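Side-chain contacts in conserved hypothetical protein (Caulobacter vibrioides, PDB 1XFJ), which probably acts as a purine nucleoside phosphorylase of the YfiH/LACC1 family, splitting purine nucleosides with phosphate and deaminating adenosine: residues A[124-129]-A[147-152]; A[180-183]-A[188-191]; A[228-233]-A[239-244]. All coordinates share one frame; numbering follows the deposited sequence.

Contact 1: residues A[124-129]-A[147-152]; sequences ARIVAA and DRMVEL
In Ile126, chi1 of -67° places CG1 opposite the carbonyl carbon and CG2 opposite the backbone N, and CD1 extends (chi2 172°) toward the end of the helix, while the selenomethionine Met149 leaves its helix extended through chi2 and folds back at chi3 (75°). The two chains thereby slide past each other in opposite directions. This is helix-on-sheet packing: the last turn of helix 141-151 lies on the start of strand 126-132, an inner strand of a six-stranded mixed sheet in an alpha-beta-beta-alpha fold. The side chains meet through apolar contacts, some also lying against backbone carbonyl oxygens, and no hydrogen bond joins the segments. CG2 of Ile126 rests 4.0 Å from Met149 CG, and the neighbouring inward residue of the strand, Ala128, puts CB 3.9 Å from Met149 SE. One methionine thus covers two successive same-side positions, and the bend at chi3 carries its CE to 3.7 Å from the backbone Ile126 O. Val99, on strand 97-100, lines the same apolar layer, touching Ala128, Met149 and Leu152. Val127, between the two inward residues, turns the other way and meets Ile257 and Leu259 of strand 253-259 in the second sheet. Where the strand begins, Arg125 and Ile126 both face Asp121 in a G1 beta bulge. At the helix end, Ile126 CD1 reaches 3.6 Å from Leu152 CB and sits 3.5 Å from both Met149 O and Leu152 O.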
ATOM      1  N   ALA A 124      -0.705 -15.762  15.505  1.00  7.85           N
ATOM      2  CA  ALA A 124      -2.146 -15.876  15.338  1.00  8.99           C
ATOM      3  C   ALA A 124      -2.463 -16.238  13.893  1.00  8.73           C
ATOM      4  O   ALA A 124      -3.583 -16.636  13.576  1.00 11.66           O
ATOM      5  CB  ALA A 124      -2.821 -14.563  15.710  1.00  8.94           C
ATOM      6  N   ARG A 125      -1.464 -16.102  13.026  1.00  9.50           N
ATOM      7  CA  ARG A 125      -1.622 -16.397  11.605  1.00  9.24           C
ATOM      8  C   ARG A 125      -2.678 -15.475  11.001  1.00  8.31           C
ATOM      9  O   ARG A 125      -3.718 -15.922  10.514  1.00  7.98           O
ATOM     10  CB  ARG A 125      -2.018 -17.866  11.399  1.00 11.95           C
ATOM     11  CG  ARG A 125      -0.959 -18.876  11.843  1.00 13.34           C
ATOM     12  CD  ARG A 125       0.287 -18.854  10.950  1.00 14.89           C
ATOM     13  NE  ARG A 125      -0.014 -19.241   9.570  1.00 17.12           N
ATOM     14  CZ  ARG A 125       0.886 -19.309   8.591  1.00 19.18           C
ATOM     15  NH1 ARG A 125       2.158 -19.018   8.829  1.00 16.43           N
ATOM     16  NH2 ARG A 125       0.512 -19.665   7.368  1.00 20.56           N
ATOM     17  N   ILE A 126      -2.400 -14.176  11.044  1.00  7.09           N
ATOM     18  CA  ILE A 126      -3.307 -13.170  10.503  1.00  6.45           C
ATOM     19  C   ILE A 126      -2.508 -12.188   9.659  1.00  5.79           C
ATOM     20  O   ILE A 126      -1.432 -11.757  10.067  1.00  3.99           O
ATOM     21  CB  ILE A 126      -4.011 -12.396  11.640  1.00  7.01           C
ATOM     22  CG1 ILE A 126      -4.946 -13.341  12.399  1.00  8.68           C
ATOM     23  CG2 ILE A 126      -4.769 -11.199  11.077  1.00  7.44           C
ATOM     24  CD1 ILE A 126      -5.541 -12.734  13.660  1.00 10.32           C
ATOM     25  N   VAL A 127      -3.023 -11.841   8.484  1.00  4.44           N
ATOM     26  CA  VAL A 127      -2.325 -10.901   7.610  1.00  4.17           C
ATOM     27  C   VAL A 127      -3.235  -9.751   7.190  1.00  4.33           C
ATOM     28  O   VAL A 127      -4.452  -9.807   7.370  1.00  3.05           O
ATOM     29  CB  VAL A 127      -1.798 -11.594   6.327  1.00  4.83           C
ATOM     30  CG1 VAL A 127      -0.736 -12.634   6.685  1.00  4.26           C
ATOM     31  CG2 VAL A 127      -2.957 -12.244   5.577  1.00  3.25           C
ATOM     32  N   ALA A 128      -2.637  -8.705   6.631  1.00  4.67           N
ATOM     33  CA  ALA A 128      -3.410  -7.554   6.174  1.00  3.85           C
ATOM     34  C   ALA A 128      -2.596  -6.661   5.247  1.00  4.00           C
ATOM     35  O   ALA A 128      -1.373  -6.584   5.352  1.00  3.24           O
ATOM     36  CB  ALA A 128      -3.901  -6.742   7.372  1.00  5.56           C
ATOM     37  N   ALA A 129      -3.295  -6.004   4.328  1.00  3.18           N
ATOM     38  CA  ALA A 129      -2.681  -5.068   3.393  1.00  4.57           C
ATOM     39  C   ALA A 129      -3.461  -3.769   3.559  1.00  5.17           C
ATOM     40  O   ALA A 129      -4.691  -3.774   3.517  1.00  5.82           O
ATOM     41  CB  ALA A 129      -2.804  -5.583   1.967  1.00  4.75           C
ATOM     42  N   ASP A 147      -6.352  -2.834  14.597  1.00  3.08           N
ATOM     43  CA  ASP A 147      -7.517  -3.160  15.416  1.00  3.67           C
ATOM     44  C   ASP A 147      -8.341  -4.288  14.795  1.00  4.65           C
ATOM     45  O   ASP A 147      -8.838  -5.165  15.501  1.00  4.21           O
ATOM     46  CB  ASP A 147      -8.413  -1.932  15.608  1.00  4.50           C
ATOM     47  CG  ASP A 147      -7.802  -0.886  16.531  1.00  5.09           C
ATOM     48  OD1 ASP A 147      -6.747  -1.152  17.157  1.00  3.14           O
ATOM     49  OD2 ASP A 147      -8.394   0.211  16.633  1.00  4.12           O
ATOM     50  N   ARG A 148      -8.488  -4.268  13.472  1.00  4.30           N
ATOM     51  CA  ARG A 148      -9.261  -5.301  12.790  1.00  4.56           C
ATOM     52  C   ARG A 148      -8.546  -6.647  12.924  1.00  3.70           C
ATOM     53  O   ARG A 148      -9.184  -7.687  13.099  1.00  3.17           O
ATOM     54  CB  ARG A 148      -9.443  -4.944  11.309  1.00  5.20           C
ATOM     55  CG  ARG A 148     -10.696  -5.542  10.676  1.00  8.27           C
ATOM     56  CD  ARG A 148     -11.939  -4.746  11.067  1.00 10.28           C
ATOM     57  NE  ARG A 148     -13.154  -5.233  10.417  1.00 13.54           N
ATOM     58  CZ  ARG A 148     -13.915  -6.215  10.888  1.00 14.57           C
ATOM     59  NH1 ARG A 148     -13.595  -6.826  12.021  1.00 16.51           N
ATOM     60  NH2 ARG A 148     -14.998  -6.592  10.225  1.00 16.01           N
HETATM   61  N   MSE A 149      -7.218  -6.627  12.844  1.00  3.92           N
HETATM   62  CA  MSE A 149      -6.440  -7.854  12.981  1.00  3.75           C
HETATM   63  C   MSE A 149      -6.634  -8.403  14.389  1.00  4.72           C
HETATM   64  O   MSE A 149      -6.754  -9.614  14.588  1.00  3.31           O
HETATM   65  CB  MSE A 149      -4.954  -7.578  12.732  1.00  3.79           C
HETATM   66  CG  MSE A 149      -4.617  -7.252  11.291  1.00  4.61           C
HETATM   67 SE   MSE A 149      -2.803  -6.648  11.091  1.00 13.22          SE
HETATM   68  CE  MSE A 149      -1.895  -8.346  11.296  1.00  5.72           C
ATOM     69  N   VAL A 150      -6.666  -7.505  15.367  1.00  3.79           N
ATOM     70  CA  VAL A 150      -6.857  -7.915  16.752  1.00  5.37           C
ATOM     71  C   VAL A 150      -8.227  -8.570  16.944  1.00  5.32           C
ATOM     72  O   VAL A 150      -8.358  -9.531  17.708  1.00  4.88           O
ATOM     73  CB  VAL A 150      -6.687  -6.715  17.710  1.00  3.84           C
ATOM     74  CG1 VAL A 150      -7.086  -7.109  19.126  1.00  4.63           C
ATOM     75  CG2 VAL A 150      -5.237  -6.251  17.691  1.00  5.42           C
ATOM     76  N   GLU A 151      -9.246  -8.067  16.252  1.00  5.11           N
ATOM     77  CA  GLU A 151     -10.579  -8.666  16.363  1.00  5.78           C
ATOM     78  C   GLU A 151     -10.534 -10.124  15.928  1.00  6.27           C
ATOM     79  O   GLU A 151     -11.306 -10.952  16.413  1.00  5.96           O
ATOM     80  CB  GLU A 151     -11.599  -7.940  15.482  1.00  6.95           C
ATOM     81  CG  GLU A 151     -12.019  -6.570  15.961  1.00  6.54           C
ATOM     82  CD  GLU A 151     -13.250  -6.077  15.224  1.00  7.98           C
ATOM     83  OE1 GLU A 151     -14.347  -6.608  15.482  1.00  9.90           O
ATOM     84  OE2 GLU A 151     -13.122  -5.174  14.375  1.00  8.37           O
ATOM     85  N   LEU A 152      -9.637 -10.441  14.997  1.00  5.44           N
ATOM     86  CA  LEU A 152      -9.524 -11.810  14.516  1.00  6.24           C
ATOM     87  C   LEU A 152      -8.632 -12.659  15.409  1.00  7.13           C
ATOM     88  O   LEU A 152      -8.518 -13.870  15.205  1.00  7.60           O
ATOM     89  CB  LEU A 152      -8.996 -11.837  13.079  1.00  6.61           C
ATOM     90  CG  LEU A 152      -9.871 -11.155  12.024  1.00  6.95           C
ATOM     91  CD1 LEU A 152      -9.288 -11.416  10.643  1.00  6.64           C
ATOM     92  CD2 LEU A 152     -11.296 -11.682  12.099  1.00  9.77           C
TER

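Contact 2: residues A[180-183]-A[188-191]; sequences HRFE and GSGR
Ser189 meets Phe182 where the chain, having left helix 176-185, returns past it and enters a short 3-10 segment, 189-191, so the contact joins the last turns of a helix to the loop that follows it. Starting at the serine CB, the nearest atom of the helix segment is Phe182 O, at 4.1 Å. The torsion chi1 of 63° sets OG between the backbone N and the carbonyl carbon, directed at the helix, and places it 2.8 Å from Phe182 O. OG is hydrogen-bonded to Cys186 O; with a single proton to give, its bond to Phe182 O is not settled. OG further touches Phe182 CB at 3.5 Å and lies at the ring's edge, near its plane. The ring itself is held by aromatic neighbours, stacked on Phe178 and edge-to-face with Phe209. Beside this buried serine, the exposed Glu183 runs out extended beyond CG, and its OE2 comes 4.0 Å from Gly190 CA. Water bridges both ends of this outer seam: water 1 donates to Glu183 OE2 and to Gly190 O, while water 2 donates to Glu183 O and accepts from Gly188 N at 2.6 Å.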
ATOM      1  N   HIS A 180       0.004  22.651   7.930  1.00  4.71           N
ATOM      2  CA  HIS A 180      -0.800  23.066   9.066  1.00  4.84           C
ATOM      3  C   HIS A 180      -1.849  22.036   9.462  1.00  5.84           C
ATOM      4  O   HIS A 180      -2.136  21.867  10.646  1.00  5.18           O
ATOM      5  CB  HIS A 180      -1.432  24.423   8.763  1.00  5.04           C
ATOM      6  CG  HIS A 180      -0.424  25.515   8.571  1.00  4.95           C
ATOM      7  ND1 HIS A 180      -0.695  26.668   7.864  1.00  5.74           N
ATOM      8  CD2 HIS A 180       0.862  25.622   8.983  1.00  5.69           C
ATOM      9  CE1 HIS A 180       0.381  27.434   7.845  1.00  5.03           C
ATOM     10  NE2 HIS A 180       1.340  26.823   8.517  1.00  5.22           N
ATOM     11  N   ARG A 181      -2.409  21.331   8.483  1.00  4.74           N
ATOM     12  CA  ARG A 181      -3.411  20.312   8.784  1.00  5.32           C
ATOM     13  C   ARG A 181      -2.785  19.238   9.669  1.00  4.30           C
ATOM     14  O   ARG A 181      -3.365  18.832  10.674  1.00  3.83           O
ATOM     15  CB  ARG A 181      -3.937  19.671   7.496  1.00  9.27           C
ATOM     16  CG  ARG A 181      -5.017  18.625   7.739  1.00 13.55           C
ATOM     17  CD  ARG A 181      -5.474  17.958   6.448  1.00 17.11           C
ATOM     18  NE  ARG A 181      -6.062  18.909   5.508  1.00 19.56           N
ATOM     19  CZ  ARG A 181      -5.513  19.253   4.348  1.00 21.74           C
ATOM     20  NH1 ARG A 181      -4.354  18.723   3.973  1.00 21.33           N
ATOM     21  NH2 ARG A 181      -6.123  20.127   3.558  1.00 23.18           N
ATOM     22  N   PHE A 182      -1.596  18.777   9.290  1.00  4.29           N
ATOM     23  CA  PHE A 182      -0.905  17.753  10.069  1.00  4.64           C
ATOM     24  C   PHE A 182      -0.458  18.258  11.434  1.00  3.63           C
ATOM     25  O   PHE A 182      -0.612  17.564  12.439  1.00  4.59           O
ATOM     26  CB  PHE A 182       0.311  17.218   9.307  1.00  6.19           C
ATOM     27  CG  PHE A 182      -0.011  16.081   8.382  1.00  5.75           C
ATOM     28  CD1 PHE A 182      -0.677  16.309   7.183  1.00  6.19           C
ATOM     29  CD2 PHE A 182       0.301  14.774   8.741  1.00  4.74           C
ATOM     30  CE1 PHE A 182      -1.037  15.251   6.351  1.00  5.65           C
ATOM     31  CE2 PHE A 182      -0.054  13.705   7.915  1.00  5.76           C
ATOM     32  CZ  PHE A 182      -0.726  13.945   6.719  1.00  6.09           C
ATOM     33  N   GLU A 183       0.104  19.461  11.475  1.00  4.21           N
ATOM     34  CA  GLU A 183       0.570  20.012  12.741  1.00  4.49           C
ATOM     35  C   GLU A 183      -0.571  20.204  13.729  1.00  6.03           C
ATOM     36  O   GLU A 183      -0.402  20.006  14.934  1.00  4.07           O
ATOM     37  CB  GLU A 183       1.282  21.347  12.519  1.00  3.94           C
ATOM     38  CG  GLU A 183       2.565  21.231  11.709  1.00  5.44           C
ATOM     39  CD  GLU A 183       3.382  22.509  11.725  1.00  4.75           C
ATOM     40  OE1 GLU A 183       2.788  23.596  11.577  1.00  3.99           O
ATOM     41  OE2 GLU A 183       4.618  22.424  11.876  1.00  5.03           O
ATOM     42  N   GLY A 188       2.862  16.945  16.961  1.00  9.47           N
ATOM     43  CA  GLY A 188       4.215  16.437  16.820  1.00  7.87           C
ATOM     44  C   GLY A 188       4.602  15.933  15.443  1.00  6.25           C
ATOM     45  O   GLY A 188       5.763  15.592  15.214  1.00  5.84           O
ATOM     46  N   SER A 189       3.646  15.891  14.521  1.00  5.27           N
ATOM     47  CA  SER A 189       3.922  15.404  13.175  1.00  4.55           C
ATOM     48  C   SER A 189       4.733  16.396  12.356  1.00  5.34           C
ATOM     49  O   SER A 189       5.136  16.094  11.237  1.00  3.57           O
ATOM     50  CB  SER A 189       2.614  15.095  12.444  1.00  7.47           C
ATOM     51  OG  SER A 189       1.836  16.270  12.288  1.00  6.53           O
ATOM     52  N   GLY A 190       4.965  17.580  12.914  1.00  5.12           N
ATOM     53  CA  GLY A 190       5.731  18.584  12.197  1.00  5.22           C
ATOM     54  C   GLY A 190       7.159  18.149  11.933  1.00  6.01           C
ATOM     55  O   GLY A 190       7.837  18.716  11.074  1.00  4.33           O
ATOM     56  N   ARG A 191       7.617  17.139  12.668  1.00  4.50           N
ATOM     57  CA  ARG A 191       8.978  16.635  12.515  1.00  5.20           C
ATOM     58  C   ARG A 191       9.158  15.821  11.232  1.00  6.84           C
ATOM     59  O   ARG A 191      10.286  15.483  10.851  1.00  5.37           O
ATOM     60  CB  ARG A 191       9.369  15.789  13.734  1.00  8.00           C
ATOM     61  CG  ARG A 191       8.572  14.501  13.930  1.00  8.74           C
ATOM     62  CD  ARG A 191       9.087  13.767  15.168  1.00 12.92           C
ATOM     63  NE  ARG A 191       8.549  12.416  15.327  1.00 15.62           N
ATOM     64  CZ  ARG A 191       7.316  12.131  15.738  1.00 19.01           C
ATOM     65  NH1 ARG A 191       6.465  13.103  16.039  1.00 19.92           N
ATOM     66  NH2 ARG A 191       6.937  10.865  15.857  1.00 18.53           N
TER
HETATM   67  O   HOH W   1       7.082  21.263  10.519  1.00  8.19           O
HETATM   68  O   HOH W   2       2.068  19.320  16.111  1.00 12.08           O

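Contact 3: residues A[228-233]-A[239-244]; sequences DTRAEE and NRRAFL
Arg241 NH1 donates to two consecutive backbone carbonyls, Thr229 O at 2.9 Å and Arg230 O at 3.0 Å, fastening helix 239-244 to the loop 228-233, whose residues 229-231 have helical backbone angles and which opens with what resembles an Asx turn, its bonds weak. Both oxygens lie close to the guanidinium plane, yet they are approached differently: the donor is in the carbonyl plane of Thr229, on a lone pair, but 53° above that of Arg230. A bend at chi3 (61°) swings the guanidinium into this position. Glu233 CB then covers one face, 3.5 Å above the centre of the group. Its carboxylate adds a long, charge-only salt bridge, OE2 to Arg241 NE at 3.7 Å, and water 3 links that oxygen to Arg241 NH2. The Arg230 side chain crosses that of Arg241, its NH1 3.7 Å from Arg241 CG, and farther along the helix its NH2 is 3.4 Å from Leu244 CD1. The next shell positions these groups. Phe236 O accepts from Arg241 NH2, helping to fix the plane, and Asp113 hydrogen-bonds Thr229 OG1 and Arg240 N, tying both segments to one carboxylate. Within the loop, Asp228 OD1 weakly accepts Arg230 N at 3.1 Å and Ala231 N at 3.3 Å.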
ATOM      1  N   ASP A 228      11.470   4.860  -3.842  1.00  4.90           N
ATOM      2  CA  ASP A 228      10.704   6.066  -4.178  1.00  5.60           C
ATOM      3  C   ASP A 228       9.977   5.919  -5.517  1.00  6.07           C
ATOM      4  O   ASP A 228      10.602   5.931  -6.574  1.00  6.34           O
ATOM      5  CB  ASP A 228      11.664   7.258  -4.246  1.00  6.35           C
ATOM      6  CG  ASP A 228      10.952   8.598  -4.278  1.00  6.85           C
ATOM      7  OD1 ASP A 228       9.811   8.672  -4.770  1.00  6.98           O
ATOM      8  OD2 ASP A 228      11.557   9.589  -3.819  1.00  7.77           O
ATOM      9  N   THR A 229       8.654   5.804  -5.465  1.00  4.81           N
ATOM     10  CA  THR A 229       7.851   5.638  -6.674  1.00  4.85           C
ATOM     11  C   THR A 229       8.023   6.763  -7.690  1.00  5.64           C
ATOM     12  O   THR A 229       8.137   6.516  -8.893  1.00  6.10           O
ATOM     13  CB  THR A 229       6.356   5.534  -6.323  1.00  4.86           C
ATOM     14  OG1 THR A 229       5.987   6.635  -5.483  1.00  3.66           O
ATOM     15  CG2 THR A 229       6.070   4.226  -5.599  1.00  3.11           C
ATOM     16  N   ARG A 230       8.039   8.000  -7.207  1.00  5.22           N
ATOM     17  CA  ARG A 230       8.175   9.154  -8.088  1.00  6.09           C
ATOM     18  C   ARG A 230       9.539   9.234  -8.756  1.00  6.95           C
ATOM     19  O   ARG A 230       9.646   9.588  -9.933  1.00  7.45           O
ATOM     20  CB  ARG A 230       7.914  10.441  -7.299  1.00  6.95           C
ATOM     21  CG  ARG A 230       7.972  11.723  -8.126  1.00 10.21           C
ATOM     22  CD  ARG A 230       9.378  12.301  -8.176  1.00 12.59           C
ATOM     23  NE  ARG A 230       9.429  13.566  -8.906  1.00 17.18           N
ATOM     24  CZ  ARG A 230       9.462  13.670 -10.231  1.00 18.99           C
ATOM     25  NH1 ARG A 230       9.453  12.579 -10.988  1.00 20.04           N
ATOM     26  NH2 ARG A 230       9.500  14.866 -10.803  1.00 20.66           N
ATOM     27  N   ALA A 231      10.578   8.896  -8.002  1.00  6.69           N
ATOM     28  CA  ALA A 231      11.942   8.963  -8.505  1.00  8.09           C
ATOM     29  C   ALA A 231      12.359   7.828  -9.434  1.00  8.41           C
ATOM     30  O   ALA A 231      13.150   8.044 -10.351  1.00  9.80           O
ATOM     31  CB  ALA A 231      12.909   9.044  -7.334  1.00  7.71           C
ATOM     32  N   GLU A 232      11.839   6.627  -9.204  1.00  7.17           N
ATOM     33  CA  GLU A 232      12.216   5.473 -10.021  1.00  7.06           C
ATOM     34  C   GLU A 232      11.177   5.073 -11.059  1.00  5.96           C
ATOM     35  O   GLU A 232      10.480   4.072 -10.901  1.00  6.24           O
ATOM     36  CB  GLU A 232      12.515   4.276  -9.118  1.00  8.87           C
ATOM     37  CG  GLU A 232      13.521   4.574  -8.018  1.00 10.41           C
ATOM     38  CD  GLU A 232      13.876   3.339  -7.218  1.00 12.40           C
ATOM     39  OE1 GLU A 232      14.503   2.425  -7.789  1.00 15.47           O
ATOM     40  OE2 GLU A 232      13.521   3.284  -6.022  1.00 14.88           O
ATOM     41  N   GLU A 233      11.098   5.853 -12.131  1.00  6.77           N
ATOM     42  CA  GLU A 233      10.154   5.603 -13.211  1.00  6.33           C
ATOM     43  C   GLU A 233      10.388   4.245 -13.868  1.00  5.79           C
ATOM     44  O   GLU A 233       9.480   3.671 -14.468  1.00  6.45           O
ATOM     45  CB  GLU A 233      10.264   6.725 -14.249  1.00  9.60           C
ATOM     46  CG  GLU A 233       9.440   6.524 -15.502  1.00 14.25           C
ATOM     47  CD  GLU A 233       9.489   7.733 -16.416  1.00 17.74           C
ATOM     48  OE1 GLU A 233      10.594   8.283 -16.615  1.00 19.34           O
ATOM     49  OE2 GLU A 233       8.425   8.129 -16.936  1.00 19.71           O
ATOM     50  N   ASN A 239       1.621   8.955  -9.299  1.00  4.85           N
ATOM     51  CA  ASN A 239       0.585   9.959  -9.511  1.00  6.01           C
ATOM     52  C   ASN A 239       1.212  11.349  -9.636  1.00  6.49           C
ATOM     53  O   ASN A 239       0.797  12.161 -10.472  1.00  5.25           O
ATOM     54  CB  ASN A 239      -0.415   9.926  -8.348  1.00  9.04           C
ATOM     55  CG  ASN A 239      -1.384  11.099  -8.367  1.00 12.96           C
ATOM     56  OD1 ASN A 239      -2.064  11.351  -9.362  1.00 17.24           O
ATOM     57  ND2 ASN A 239      -1.452  11.820  -7.256  1.00 14.21           N
ATOM     58  N   ARG A 240       2.223  11.625  -8.818  1.00  7.57           N
ATOM     59  CA  ARG A 240       2.869  12.932  -8.871  1.00  7.95           C
ATOM     60  C   ARG A 240       3.588  13.124 -10.199  1.00  7.38           C
ATOM     61  O   ARG A 240       3.524  14.196 -10.799  1.00  5.54           O
ATOM     62  CB  ARG A 240       3.847  13.101  -7.702  1.00 11.17           C
ATOM     63  CG  ARG A 240       4.551  14.459  -7.654  1.00 15.37           C
ATOM     64  CD  ARG A 240       3.571  15.626  -7.806  1.00 17.88           C
ATOM     65  NE  ARG A 240       2.521  15.645  -6.786  1.00 19.21           N
ATOM     66  CZ  ARG A 240       2.687  16.064  -5.535  1.00 20.15           C
ATOM     67  NH1 ARG A 240       3.867  16.509  -5.123  1.00 18.63           N
ATOM     68  NH2 ARG A 240       1.662  16.045  -4.691  1.00 20.62           N
ATOM     69  N   ARG A 241       4.267  12.088 -10.673  1.00  5.78           N
ATOM     70  CA  ARG A 241       4.963  12.203 -11.945  1.00  7.04           C
ATOM     71  C   ARG A 241       3.933  12.391 -13.058  1.00  8.18           C
ATOM     72  O   ARG A 241       4.154  13.149 -14.001  1.00  7.79           O
ATOM     73  CB  ARG A 241       5.815  10.958 -12.201  1.00  8.51           C
ATOM     74  CG  ARG A 241       6.891  11.160 -13.249  1.00 10.36           C
ATOM     75  CD  ARG A 241       7.901  10.022 -13.211  1.00  8.59           C
ATOM     76  NE  ARG A 241       7.259   8.747 -13.503  1.00  6.67           N
ATOM     77  CZ  ARG A 241       7.289   7.686 -12.705  1.00  5.26           C
ATOM     78  NH1 ARG A 241       7.941   7.732 -11.549  1.00  5.63           N
ATOM     79  NH2 ARG A 241       6.656   6.578 -13.062  1.00  6.79           N
ATOM     80  N   ALA A 242       2.800  11.704 -12.934  1.00  7.25           N
ATOM     81  CA  ALA A 242       1.731  11.809 -13.920  1.00  8.83           C
ATOM     82  C   ALA A 242       1.205  13.239 -13.946  1.00 10.08           C
ATOM     83  O   ALA A 242       0.902  13.782 -15.008  1.00 10.75           O
ATOM     84  CB  ALA A 242       0.604  10.843 -13.578  1.00  7.43           C
ATOM     85  N   PHE A 243       1.098  13.842 -12.766  1.00 10.00           N
ATOM     86  CA  PHE A 243       0.613  15.209 -12.642  1.00 11.53           C
ATOM     87  C   PHE A 243       1.535  16.172 -13.379  1.00 11.95           C
ATOM     88  O   PHE A 243       1.081  17.015 -14.154  1.00 11.02           O
ATOM     89  CB  PHE A 243       0.542  15.608 -11.167  1.00 13.23           C
ATOM     90  CG  PHE A 243       0.244  17.064 -10.948  1.00 13.53           C
ATOM     91  CD1 PHE A 243      -0.993  17.594 -11.296  1.00 14.31           C
ATOM     92  CD2 PHE A 243       1.213  17.909 -10.419  1.00 14.95           C
ATOM     93  CE1 PHE A 243      -1.263  18.952 -11.119  1.00 16.32           C
ATOM     94  CE2 PHE A 243       0.954  19.269 -10.238  1.00 15.61           C
ATOM     95  CZ  PHE A 243      -0.286  19.791 -10.590  1.00 15.51           C
ATOM     96  N   LEU A 244       2.832  16.032 -13.132  1.00 10.79           N
ATOM     97  CA  LEU A 244       3.838  16.890 -13.748  1.00 13.58           C
ATOM     98  C   LEU A 244       3.988  16.685 -15.252  1.00 14.35           C
ATOM     99  O   LEU A 244       4.460  17.579 -15.957  1.00 14.76           O
ATOM    100  CB  LEU A 244       5.189  16.673 -13.067  1.00 15.86           C
ATOM    101  CG  LEU A 244       5.200  16.954 -11.562  1.00 16.42           C
ATOM    102  CD1 LEU A 244       6.571  16.630 -10.990  1.00 19.59           C
ATOM    103  CD2 LEU A 244       4.842  18.413 -11.312  1.00 18.67           C
TER
HETATM  104  O   HOH W   3       5.596   7.364 -15.631  1.00 19.54           O

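Contact 1 is the buried member of the three, contact 2 is partly buried and contact 3 lies at the surface, and the chemistry follows that order. Apolar side-chain contacts join strand and helix in contact 1, with no hydrogen bond; a serine hydroxyl and two bridging waters mark contact 2; an arginine bound to main-chain oxygens dominates contact 3. No helix or strand is shared. Contact 1 spans elements with another helix between them, whereas 180-183 with 188-191 and 228-233 with 239-244 each link a helix to an adjoining loop. Contacts 1 and 3 lie on opposite sides of the chain's centre, their centres about 32 Å apart, and the nearest atoms of contacts 2 and 3 are about 11 Å apart.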